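Uncharacterized protein (Staphylococcus aureus subsp. aureus, PDB 3H04) is of unknown function but belongs to the alpha/beta-hydrolase clan and is probably a serine hydrolase related to feruloyl-esterase-like enzymes. Local coordinates at residues Y18-A23 / S91-C96; E58-I63 / F268-T273. All coordinates share one frame; numbering follows the deposited sequence.

Interaction 1. Residues Y18-A23 / S91-C96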
ATOM      1  N   TYR A  18      -2.808  -8.548  12.736  1.00 16.46           N
ATOM      2  CA  TYR A  18      -3.762  -7.778  11.981  1.00 17.19           C
ATOM      3  C   TYR A  18      -4.951  -7.465  12.871  1.00 17.82           C
ATOM      4  O   TYR A  18      -5.179  -8.180  13.853  1.00 17.45           O
ATOM      5  CB  TYR A  18      -4.158  -8.420  10.648  1.00 16.60           C
ATOM      6  CG  TYR A  18      -4.947  -9.697  10.702  1.00 18.93           C
ATOM      7  CD1 TYR A  18      -6.342  -9.676  10.757  1.00 17.65           C
ATOM      8  CD2 TYR A  18      -4.301 -10.936  10.683  1.00 21.59           C
ATOM      9  CE1 TYR A  18      -7.084 -10.858  10.788  1.00 18.24           C
ATOM     10  CE2 TYR A  18      -5.037 -12.119  10.731  1.00 24.19           C
ATOM     11  CZ  TYR A  18      -6.422 -12.052  10.765  1.00 20.83           C
ATOM     12  OH  TYR A  18      -7.109 -13.205  10.763  1.00 26.26           O
ATOM     13  N   THR A  19      -5.606  -6.343  12.571  1.00 18.30           N
ATOM     14  CA  THR A  19      -6.792  -5.857  13.269  1.00 19.72           C
ATOM     15  C   THR A  19      -7.982  -5.800  12.328  1.00 19.65           C
ATOM     16  O   THR A  19      -7.866  -5.468  11.131  1.00 20.35           O
ATOM     17  CB  THR A  19      -6.619  -4.443  13.866  1.00 19.84           C
ATOM     18  OG1 THR A  19      -6.468  -3.495  12.786  1.00 26.02           O
ATOM     19  CG2 THR A  19      -5.396  -4.384  14.750  1.00 21.22           C
ATOM     20  N   ILE A  20      -9.137  -6.156  12.864  1.00 19.01           N
ATOM     21  CA  ILE A  20     -10.386  -6.046  12.149  1.00 18.52           C
ATOM     22  C   ILE A  20     -11.235  -5.060  12.916  1.00 19.95           C
ATOM     23  O   ILE A  20     -11.459  -5.230  14.130  1.00 17.53           O
ATOM     24  CB  ILE A  20     -11.141  -7.397  12.067  1.00 19.56           C
ATOM     25  CG1 ILE A  20     -10.276  -8.451  11.353  1.00 18.17           C
ATOM     26  CG2 ILE A  20     -12.550  -7.221  11.402  1.00 19.27           C
ATOM     27  CD1 ILE A  20     -11.057  -9.698  10.958  1.00 15.92           C
ATOM     28  N   ILE A  21     -11.706  -4.031  12.210  1.00 20.08           N
ATOM     29  CA  ILE A  21     -12.732  -3.145  12.730  1.00 21.85           C
ATOM     30  C   ILE A  21     -14.014  -3.511  12.013  1.00 23.00           C
ATOM     31  O   ILE A  21     -14.052  -3.460  10.772  1.00 22.60           O
ATOM     32  CB  ILE A  21     -12.414  -1.659  12.413  1.00 21.10           C
ATOM     33  CG1 ILE A  21     -11.214  -1.176  13.226  1.00 21.86           C
ATOM     34  CG2 ILE A  21     -13.698  -0.767  12.688  1.00 21.49           C
ATOM     35  CD1 ILE A  21     -10.406  -0.083  12.562  1.00 20.89           C
ATOM     36  N   LYS A  22     -15.059  -3.854  12.776  1.00 24.26           N
ATOM     37  CA  LYS A  22     -16.331  -4.328  12.211  1.00 24.67           C
ATOM     38  C   LYS A  22     -17.204  -3.228  11.622  1.00 24.47           C
ATOM     39  O   LYS A  22     -17.201  -2.091  12.106  1.00 24.87           O
ATOM     40  CB  LYS A  22     -17.168  -5.060  13.274  1.00 25.06           C
ATOM     41  CG  LYS A  22     -16.539  -6.304  13.873  1.00 27.45           C
ATOM     42  CD  LYS A  22     -16.266  -7.425  12.846  1.00 30.30           C
ATOM     43  CE  LYS A  22     -17.480  -8.297  12.556  1.00 31.42           C
ATOM     44  NZ  LYS A  22     -18.158  -7.834  11.297  1.00 34.71           N
ATOM     45  N   ALA A  23     -17.950  -3.586  10.574  1.00 23.99           N
ATOM     46  CA  ALA A  23     -18.981  -2.701   9.997  1.00 24.23           C
ATOM     47  C   ALA A  23     -19.952  -2.231  11.080  1.00 25.08           C
ATOM     48  O   ALA A  23     -20.436  -3.049  11.831  1.00 24.11           O
ATOM     49  CB  ALA A  23     -19.732  -3.421   8.911  1.00 22.45           C
ATOM     50  N   SER A  91      -9.949 -16.408   4.085  1.00 27.41           N
ATOM     51  CA  SER A  91     -10.653 -17.610   4.560  1.00 28.31           C
ATOM     52  C   SER A  91     -11.745 -17.242   5.583  1.00 29.32           C
ATOM     53  O   SER A  91     -12.777 -17.910   5.658  1.00 29.07           O
ATOM     54  CB  SER A  91      -9.674 -18.620   5.170  1.00 28.28           C
ATOM     55  OG  SER A  91      -9.061 -18.063   6.296  1.00 28.67           O
ATOM     56  N   GLN A  92     -11.526 -16.165   6.337  1.00 29.64           N
ATOM     57  CA  GLN A  92     -12.478 -15.676   7.343  1.00 30.69           C
ATOM     58  C   GLN A  92     -13.709 -14.918   6.777  1.00 30.95           C
ATOM     59  O   GLN A  92     -14.629 -14.569   7.518  1.00 31.03           O
ATOM     60  CB  GLN A  92     -11.696 -14.763   8.271  1.00 31.24           C
ATOM     61  CG  GLN A  92     -12.334 -14.358   9.565  1.00 33.24           C
ATOM     62  CD  GLN A  92     -11.279 -13.781  10.488  1.00 36.29           C
ATOM     63  OE1 GLN A  92     -10.112 -13.726  10.120  1.00 41.99           O
ATOM     64  NE2 GLN A  92     -11.676 -13.349  11.680  1.00 39.89           N
ATOM     65  N   TYR A  93     -13.695 -14.653   5.472  1.00 31.21           N
ATOM     66  CA  TYR A  93     -14.754 -13.951   4.759  1.00 31.14           C
ATOM     67  C   TYR A  93     -15.065 -14.771   3.515  1.00 32.24           C
ATOM     68  O   TYR A  93     -15.028 -14.267   2.408  1.00 33.08           O
ATOM     69  CB  TYR A  93     -14.287 -12.548   4.359  1.00 30.54           C
ATOM     70  CG  TYR A  93     -14.165 -11.595   5.520  1.00 28.27           C
ATOM     71  CD1 TYR A  93     -15.263 -10.858   5.954  1.00 25.75           C
ATOM     72  CD2 TYR A  93     -12.962 -11.442   6.197  1.00 25.43           C
ATOM     73  CE1 TYR A  93     -15.167 -10.003   7.023  1.00 23.00           C
ATOM     74  CE2 TYR A  93     -12.852 -10.573   7.272  1.00 25.67           C
ATOM     75  CZ  TYR A  93     -13.964  -9.852   7.676  1.00 24.01           C
ATOM     76  OH  TYR A  93     -13.854  -8.982   8.721  1.00 21.37           O
ATOM     77  N   SER A  94     -15.433 -16.036   3.707  1.00 33.62           N
ATOM     78  CA  SER A  94     -15.498 -16.993   2.599  1.00 33.86           C
ATOM     79  C   SER A  94     -16.546 -16.653   1.550  1.00 33.55           C
ATOM     80  O   SER A  94     -16.291 -16.776   0.350  1.00 34.38           O
ATOM     81  CB  SER A  94     -15.727 -18.406   3.140  1.00 34.14           C
ATOM     82  OG  SER A  94     -14.800 -18.676   4.181  1.00 35.74           O
ATOM     83  N   ASN A  95     -17.713 -16.207   1.990  1.00 32.46           N
ATOM     84  CA  ASN A  95     -18.817 -15.979   1.082  1.00 31.84           C
ATOM     85  C   ASN A  95     -19.062 -14.480   0.893  1.00 30.79           C
ATOM     86  O   ASN A  95     -20.200 -14.064   0.712  1.00 30.80           O
ATOM     87  CB  ASN A  95     -20.108 -16.626   1.624  1.00 31.93           C
ATOM     88  CG  ASN A  95     -19.880 -17.982   2.302  1.00 33.44           C
ATOM     89  OD1 ASN A  95     -18.775 -18.530   2.301  1.00 36.44           O
ATOM     90  ND2 ASN A  95     -20.946 -18.530   2.890  1.00 33.91           N
ATOM     91  N   CYS A  96     -18.015 -13.655   0.945  1.00 29.17           N
ATOM     92  CA  CYS A  96     -18.248 -12.229   1.114  1.00 28.32           C
ATOM     93  C   CYS A  96     -17.352 -11.384   0.159  1.00 25.69           C
ATOM     94  O   CYS A  96     -16.244 -11.805  -0.159  1.00 24.99           O
ATOM     95  CB  CYS A  96     -18.058 -11.922   2.606  1.00 28.47           C
ATOM     96  SG  CYS A  96     -17.980 -10.194   2.996  1.00 36.52           S
TER

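Interaction 2. Residues E58-I63 / F268-T273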
ATOM      1  N   GLU A  58     -18.803   2.011   7.866  1.00 23.82           N
ATOM      2  CA  GLU A  58     -20.246   2.112   8.019  1.00 24.49           C
ATOM      3  C   GLU A  58     -20.900   0.810   7.631  1.00 23.52           C
ATOM      4  O   GLU A  58     -21.773   0.309   8.342  1.00 23.16           O
ATOM      5  CB  GLU A  58     -20.818   3.208   7.138  1.00 26.01           C
ATOM      6  CG  GLU A  58     -20.485   4.618   7.594  1.00 30.65           C
ATOM      7  CD  GLU A  58     -21.343   5.674   6.898  1.00 35.45           C
ATOM      8  OE1 GLU A  58     -22.556   5.436   6.674  1.00 39.32           O
ATOM      9  OE2 GLU A  58     -20.775   6.744   6.569  1.00 40.39           O
ATOM     10  N   HIS A  59     -20.481   0.278   6.484  1.00 22.81           N
ATOM     11  CA  HIS A  59     -21.063  -0.944   5.936  1.00 22.64           C
ATOM     12  C   HIS A  59     -20.056  -2.018   5.529  1.00 21.82           C
ATOM     13  O   HIS A  59     -20.462  -3.111   5.132  1.00 21.37           O
ATOM     14  CB  HIS A  59     -22.003  -0.580   4.797  1.00 23.48           C
ATOM     15  CG  HIS A  59     -23.214   0.179   5.251  1.00 25.38           C
ATOM     16  ND1 HIS A  59     -23.582   1.397   4.716  1.00 26.33           N
ATOM     17  CD2 HIS A  59     -24.118  -0.093   6.228  1.00 26.30           C
ATOM     18  CE1 HIS A  59     -24.676   1.830   5.325  1.00 27.41           C
ATOM     19  NE2 HIS A  59     -25.017   0.947   6.252  1.00 27.52           N
ATOM     20  N   TYR A  60     -18.759  -1.720   5.670  1.00 19.91           N
ATOM     21  CA  TYR A  60     -17.687  -2.646   5.327  1.00 19.19           C
ATOM     22  C   TYR A  60     -16.838  -2.961   6.558  1.00 19.20           C
ATOM     23  O   TYR A  60     -16.676  -2.118   7.448  1.00 18.46           O
ATOM     24  CB  TYR A  60     -16.826  -2.062   4.189  1.00 18.74           C
ATOM     25  CG  TYR A  60     -17.636  -1.908   2.926  1.00 19.32           C
ATOM     26  CD1 TYR A  60     -17.796  -2.972   2.037  1.00 23.87           C
ATOM     27  CD2 TYR A  60     -18.316  -0.741   2.656  1.00 20.60           C
ATOM     28  CE1 TYR A  60     -18.583  -2.858   0.900  1.00 22.01           C
ATOM     29  CE2 TYR A  60     -19.072  -0.614   1.535  1.00 19.63           C
ATOM     30  CZ  TYR A  60     -19.220  -1.675   0.655  1.00 21.37           C
ATOM     31  OH  TYR A  60     -20.029  -1.532  -0.462  1.00 20.11           O
ATOM     32  N   ASP A  61     -16.299  -4.175   6.631  1.00 18.70           N
ATOM     33  CA  ASP A  61     -15.233  -4.437   7.620  1.00 18.64           C
ATOM     34  C   ASP A  61     -13.929  -3.916   7.051  1.00 18.82           C
ATOM     35  O   ASP A  61     -13.722  -3.977   5.828  1.00 18.88           O
ATOM     36  CB  ASP A  61     -15.071  -5.937   7.900  1.00 18.91           C
ATOM     37  CG  ASP A  61     -16.242  -6.522   8.694  1.00 20.95           C
ATOM     38  OD1 ASP A  61     -17.264  -5.822   8.882  1.00 23.02           O
ATOM     39  OD2 ASP A  61     -16.110  -7.686   9.107  1.00 21.07           O
ATOM     40  N   LEU A  62     -13.072  -3.407   7.942  1.00 17.83           N
ATOM     41  CA  LEU A  62     -11.768  -2.877   7.599  1.00 19.04           C
ATOM     42  C   LEU A  62     -10.716  -3.703   8.333  1.00 17.85           C
ATOM     43  O   LEU A  62     -10.747  -3.785   9.545  1.00 17.78           O
ATOM     44  CB  LEU A  62     -11.637  -1.395   7.987  1.00 17.74           C
ATOM     45  CG  LEU A  62     -10.310  -0.758   7.559  1.00 20.02           C
ATOM     46  CD1 LEU A  62     -10.195  -0.782   6.030  1.00 19.14           C
ATOM     47  CD2 LEU A  62     -10.232   0.669   8.094  1.00 21.75           C
ATOM     48  N   ILE A  63      -9.822  -4.335   7.584  1.00 17.71           N
ATOM     49  CA  ILE A  63      -8.798  -5.198   8.176  1.00 16.98           C
ATOM     50  C   ILE A  63      -7.416  -4.619   7.907  1.00 17.10           C
ATOM     51  O   ILE A  63      -7.024  -4.523   6.763  1.00 17.00           O
ATOM     52  CB  ILE A  63      -8.887  -6.594   7.612  1.00 16.32           C
ATOM     53  CG1 ILE A  63     -10.306  -7.126   7.761  1.00 16.45           C
ATOM     54  CG2 ILE A  63      -7.891  -7.519   8.367  1.00 19.16           C
ATOM     55  CD1 ILE A  63     -11.204  -7.077   6.530  1.00 15.45           C
ATOM     56  N   PHE A 268     -17.972   3.693  -4.880  1.00 17.90           N
ATOM     57  CA  PHE A 268     -17.339   2.706  -5.789  1.00 16.30           C
ATOM     58  C   PHE A 268     -17.541   1.289  -5.254  1.00 15.81           C
ATOM     59  O   PHE A 268     -17.982   0.404  -5.979  1.00 14.24           O
ATOM     60  CB  PHE A 268     -15.886   3.104  -5.978  1.00 16.22           C
ATOM     61  CG  PHE A 268     -14.985   2.036  -6.541  1.00 16.03           C
ATOM     62  CD1 PHE A 268     -14.694   1.992  -7.899  1.00 18.34           C
ATOM     63  CD2 PHE A 268     -14.331   1.152  -5.701  1.00 17.91           C
ATOM     64  CE1 PHE A 268     -13.782   1.029  -8.394  1.00 17.85           C
ATOM     65  CE2 PHE A 268     -13.459   0.217  -6.211  1.00 18.74           C
ATOM     66  CZ  PHE A 268     -13.198   0.183  -7.577  1.00 16.77           C
ATOM     67  N   LEU A 269     -17.290   1.081  -3.963  1.00 15.64           N
ATOM     68  CA  LEU A 269     -17.595  -0.215  -3.336  1.00 16.01           C
ATOM     69  C   LEU A 269     -19.079  -0.565  -3.406  1.00 15.25           C
ATOM     70  O   LEU A 269     -19.429  -1.680  -3.735  1.00 16.16           O
ATOM     71  CB  LEU A 269     -17.150  -0.281  -1.866  1.00 15.03           C
ATOM     72  CG  LEU A 269     -15.626  -0.083  -1.683  1.00 15.10           C
ATOM     73  CD1 LEU A 269     -15.224  -0.062  -0.196  1.00 15.46           C
ATOM     74  CD2 LEU A 269     -14.884  -1.159  -2.415  1.00 16.12           C
ATOM     75  N   ASN A 270     -19.936   0.373  -3.065  1.00 16.71           N
ATOM     76  CA  ASN A 270     -21.386   0.104  -3.117  1.00 15.96           C
ATOM     77  C   ASN A 270     -21.899  -0.329  -4.488  1.00 17.35           C
ATOM     78  O   ASN A 270     -22.811  -1.171  -4.568  1.00 16.78           O
ATOM     79  CB  ASN A 270     -22.179   1.321  -2.644  1.00 16.71           C
ATOM     80  CG  ASN A 270     -22.057   1.564  -1.173  1.00 17.40           C
ATOM     81  OD1 ASN A 270     -21.630   0.709  -0.437  1.00 18.59           O
ATOM     82  ND2 ASN A 270     -22.417   2.759  -0.739  1.00 18.87           N
ATOM     83  N   ALA A 271     -21.385   0.297  -5.559  1.00 16.79           N
ATOM     84  CA  ALA A 271     -21.757  -0.072  -6.926  1.00 17.36           C
ATOM     85  C   ALA A 271     -21.359  -1.497  -7.178  1.00 17.66           C
ATOM     86  O   ALA A 271     -22.081  -2.250  -7.824  1.00 16.21           O
ATOM     87  CB  ALA A 271     -21.096   0.855  -8.003  1.00 17.91           C
ATOM     88  N   ILE A 272     -20.206  -1.885  -6.657  1.00 18.25           N
ATOM     89  CA  ILE A 272     -19.738  -3.238  -6.891  1.00 18.45           C
ATOM     90  C   ILE A 272     -20.540  -4.273  -6.125  1.00 18.87           C
ATOM     91  O   ILE A 272     -20.887  -5.298  -6.695  1.00 18.57           O
ATOM     92  CB  ILE A 272     -18.222  -3.376  -6.616  1.00 18.40           C
ATOM     93  CG1 ILE A 272     -17.423  -2.557  -7.675  1.00 18.71           C
ATOM     94  CG2 ILE A 272     -17.855  -4.813  -6.603  1.00 18.31           C
ATOM     95  CD1 ILE A 272     -15.929  -2.335  -7.300  1.00 20.11           C
ATOM     96  N   THR A 273     -20.865  -3.998  -4.864  1.00 19.53           N
ATOM     97  CA  THR A 273     -21.542  -4.973  -4.007  1.00 20.48           C
ATOM     98  C   THR A 273     -23.094  -4.968  -4.123  1.00 22.32           C
ATOM     99  O   THR A 273     -23.727  -5.849  -3.581  1.00 22.59           O
ATOM    100  CB  THR A 273     -21.151  -4.753  -2.531  1.00 19.93           C
ATOM    101  OG1 THR A 273     -21.532  -3.428  -2.140  1.00 20.70           O
ATOM    102  CG2 THR A 273     -19.595  -4.890  -2.340  1.00 19.53           C
TER

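Interaction 1. Residues Y18-A23 / S91-C96
Y18 and I20 meet Q92, and I20 also meets Y93, while the two backbones stay well apart: the nearest CA atoms, those of I20 and Q92, are 11.0 Å from each other, so side chains alone bridge strand 18-21 to the loop that follows helix 75-91. Y18 and I20, two residues apart on the strand, both direct their CB toward the loop. The phenol of Y18 donates from OH to OE1 of Q92 over 3.1 Å. It arrives in the plane of the carbonyl, with a C=O...donor angle of 150°, while the ring and amide planes are turned 67° apart. Q92 reaches the phenol because its chain runs out fully extended, with CG anti to the backbone N (chi1 -167°). Its other amide atom, NE2, lies 3.8 Å from CD1 of I20. Y93 comes at I20 from the opposite direction. Its OH sits 3.5 Å from CG2 of I20, and CE2 is 4.2 Å from CD1 of I20, which lies at the edge of the ring near its plane. Both branches of the isoleucine are thus engaged by the end of the tyrosine. That hydroxyl has its polar partner on strand 60-65, where it is hydrogen-bonded to D61, a carboxylate also salt-bridged to K22. Y6 of the edge strand 4-9 meets the Y18 ring with nearly parallel planes and touches I20 and Q92. The strand-to-loop bridge therefore combines a neutral phenol-amide bond with aliphatic contact, and the Y93-D61 bond probably helps hold the tyrosine end against I20.

Interaction 2. Residues E58-I63 / F268-T273
L269 is the first residue of 268-273 to meet Y60, the side chain through which strand 60-63 makes this contact. The leucine points its CB toward the strand, and that atom lies 3.5 Å from CZ of Y60. Further out, CD1 stands over the centre of one ring face in a CH-pi contact, 4.2 Å from the centroid of the Y60 ring and only 6° off its normal. The beta carbon thus bears on the phenolic end while the methyl covers the middle of the ring. L269 also touches I32 and F99, on strands 30-35 and 98-103. N270 follows at the ring edge, where the hydroxyl of Y60 donates to OD1 of N270 at 2.8 Å. The bond lies in the carbonyl plane on a lone pair, with a C=O...donor angle of 141°, and the amide is tilted only modestly from the plane of the ring. In what is consistent with an alpha/beta-hydrolase fold, the last helix of the chain, 256-273, packs on the sheet here; the short helical segment and strand 60-63 lie at 119° with axes 12.1 Å apart at their closest, and the tyrosine spans much of the separation. One turn after L269, T273 supplies a second partner, its OG1 2.9 Å from OH of Y60. With OG1 placed between the backbone N and carbonyl carbon, this hydroxyl is also 3.2 Å from the carbonyl O of L269. The methyl CG2 of T273 approaches the ring at its edge, 4.0 Å from CE1 of Y60.

In the fold
Interactions 1 and 2 have centres about 12 Å apart and share one mixed sheet, in which strands 15-21 and 60-65 are antiparallel neighbours. Their segments alternate along the chain: 18-23, 58-63, 91-96, then 268-273. A backbone hydrogen bond between I21 N and L62 O joins them directly, and Y18 packs its ring against I63. Interaction 1 ties this part of the sheet to the loop between helix 75-91 and strand 98-103, whereas interaction 2 brings in the C-terminal helix 256-273. Together they link early, middle and final parts of the chain, away from the chain's centre, in a fold consistent with an alpha/beta hydrolase.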